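Local coordinates for RNA-directed RNA polymerase (Infectious pancreatic necrosis virus, PDB 2YI8), which probably copies viral RNA as an RNA-directed RNA polymerase that is thought to occur both free and covalently linked to the genomic RNA, at residues A[204-209]-A[348-353]. Residues are numbered along the deposited sequence; the frame is centred on the assembly and turned at random.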
loop_
_atom_site.group_PDB
_atom_site.type_symbol
_atom_site.label_atom_id
_atom_site.label_comp_id
_atom_site.label_asym_id
_atom_site.label_seq_id
_atom_site.Cartn_x
_atom_site.Cartn_y
_atom_site.Cartn_z
ATOM N N THR A 204 5.409 4.278 -17.043
ATOM C CA THR A 204 5.744 4.223 -15.607
ATOM C C THR A 204 5.012 3.150 -14.812
ATOM O O THR A 204 5.447 2.801 -13.705
ATOM C CB THR A 204 5.616 5.602 -14.946
ATOM O OG1 THR A 204 4.235 5.891 -14.791
ATOM C CG2 THR A 204 6.359 6.712 -15.710
ATOM N N LEU A 205 3.871 2.688 -15.331
ATOM C CA LEU A 205 3.071 1.636 -14.696
ATOM C C LEU A 205 2.491 0.743 -15.801
ATOM O O LEU A 205 1.263 0.731 -16.015
ATOM C CB LEU A 205 1.960 2.214 -13.788
ATOM C CG LEU A 205 1.280 1.190 -12.852
ATOM C CD1 LEU A 205 2.194 0.813 -11.650
ATOM C CD2 LEU A 205 -0.082 1.701 -12.379
ATOM N N PRO A 206 3.362 0.046 -16.581
ATOM C CA PRO A 206 2.832 -0.816 -17.667
ATOM C C PRO A 206 1.873 -1.874 -17.102
ATOM O O PRO A 206 2.140 -2.473 -16.043
ATOM C CB PRO A 206 4.101 -1.463 -18.249
ATOM C CG PRO A 206 5.121 -1.408 -17.099
ATOM C CD PRO A 206 4.836 -0.063 -16.485
ATOM N N ILE A 207 0.726 -2.044 -17.765
ATOM C CA ILE A 207 -0.259 -3.023 -17.331
ATOM C C ILE A 207 -0.676 -3.958 -18.442
ATOM O O ILE A 207 -0.654 -3.598 -19.616
ATOM C CB ILE A 207 -1.517 -2.400 -16.620
ATOM C CG1 ILE A 207 -2.367 -1.471 -17.590
ATOM C CG2 ILE A 207 -1.153 -1.744 -15.248
ATOM C CD1 ILE A 207 -3.738 -1.013 -17.066
ATOM N N ASN A 208 -1.090 -5.163 -18.056
ATOM C CA ASN A 208 -1.692 -6.111 -18.979
ATOM C C ASN A 208 -3.194 -6.075 -18.688
ATOM O O ASN A 208 -3.633 -5.524 -17.668
ATOM C CB ASN A 208 -1.135 -7.525 -18.737
ATOM C CG ASN A 208 0.216 -7.699 -19.339
ATOM O OD1 ASN A 208 0.436 -7.348 -20.501
ATOM N ND2 ASN A 208 1.162 -8.192 -18.561
ATOM N N THR A 209 -3.985 -6.653 -19.570
ATOM C CA THR A 209 -5.417 -6.724 -19.318
ATOM C C THR A 209 -5.643 -7.855 -18.279
ATOM O O THR A 209 -4.804 -8.765 -18.204
ATOM C CB THR A 209 -6.185 -7.078 -20.619
ATOM O OG1 THR A 209 -5.877 -8.417 -20.988
ATOM C CG2 THR A 209 -5.904 -6.116 -21.783
ATOM N N THR A 348 13.333 -4.729 -13.463
ATOM C CA THR A 348 14.159 -5.957 -13.541
ATOM C C THR A 348 13.697 -6.930 -14.636
ATOM O O THR A 348 14.448 -7.835 -14.980
ATOM C CB THR A 348 14.314 -6.656 -12.174
ATOM O OG1 THR A 348 13.080 -7.258 -11.799
ATOM C CG2 THR A 348 14.812 -5.731 -11.082
ATOM N N ASN A 349 12.468 -6.763 -15.171
ATOM C CA ASN A 349 11.956 -7.693 -16.175
ATOM C C ASN A 349 11.352 -6.982 -17.404
ATOM O O ASN A 349 10.935 -7.645 -18.340
ATOM C CB ASN A 349 10.940 -8.673 -15.526
ATOM C CG ASN A 349 9.688 -8.028 -14.951
ATOM O OD1 ASN A 349 9.130 -7.069 -15.483
ATOM N ND2 ASN A 349 9.149 -8.594 -13.900
ATOM N N THR A 350 11.268 -5.646 -17.372
ATOM C CA THR A 350 10.615 -4.848 -18.414
ATOM C C THR A 350 11.359 -3.523 -18.504
ATOM O O THR A 350 11.912 -3.053 -17.515
ATOM C CB THR A 350 9.093 -4.622 -18.028
ATOM O OG1 THR A 350 8.458 -5.872 -17.786
ATOM C CG2 THR A 350 8.279 -3.859 -19.092
ATOM N N GLN A 351 11.331 -2.913 -19.680
ATOM C CA GLN A 351 11.948 -1.616 -19.898
ATOM C C GLN A 351 10.980 -0.509 -19.432
ATOM O O GLN A 351 10.258 0.113 -20.221
ATOM C CB GLN A 351 12.397 -1.476 -21.358
ATOM C CG GLN A 351 13.557 -2.418 -21.648
ATOM C CD GLN A 351 14.026 -2.288 -23.061
ATOM O OE1 GLN A 351 14.360 -1.193 -23.527
ATOM N NE2 GLN A 351 14.048 -3.403 -23.781
ATOM N N THR A 352 10.964 -0.321 -18.119
ATOM C CA THR A 352 10.097 0.630 -17.430
ATOM C C THR A 352 10.801 1.170 -16.183
ATOM O O THR A 352 11.530 0.406 -15.545
ATOM C CB THR A 352 8.746 -0.079 -17.005
ATOM O OG1 THR A 352 7.941 0.804 -16.224
ATOM C CG2 THR A 352 8.957 -1.364 -16.178
ATOM N N PRO A 353 10.549 2.431 -15.755
ATOM C CA PRO A 353 11.088 2.871 -14.451
ATOM C C PRO A 353 10.360 2.227 -13.243
ATOM O O PRO A 353 10.824 2.347 -12.110
ATOM C CB PRO A 353 10.840 4.390 -14.457
ATOM C CG PRO A 353 9.695 4.603 -15.388
ATOM C CD PRO A 353 9.791 3.517 -16.435
#
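Pro206 packs against Thr352 where two loops of the birnavirus polymerase meet, both inside the palm family region. One loop leaves helix 194-204. The other joins helix 326-340 to helix 364-377. The tight part is small and buried. Pro206 CD lies 3.2 Å from Thr352 OG1, and Pro206 CG lies 3.9 Å from Thr352 CG2. CG and CD of the proline ring thus meet both branches of the threonine. Pro206 also rests on Pro699. At chi1 175° the hydroxyl of Thr352 stands opposite the backbone N and beside the carbonyl carbon, and there OG1 is hydrogen-bonded to Gln203 O. That bond ties the loop of Thr352 to the last turn of helix 194-204, although no hydrogen bond joins the two segments themselves.

Pro353, partly exposed, packs obliquely over Thr204, with Pro353 CG 4.0 Å from Thr204 CG2. Thr204 OG1 is engaged elsewhere, with Thr485 on helix 476-493. The other end is looser. Thr350 barely reaches across, its CG2 4.5 Å from Pro206 CG. Its hydroxyl instead serves its own loop: Thr350 OG1 donates to Asn349 OD1 over 2.7 Å, the donor tilted 19° from the carbonyl plane.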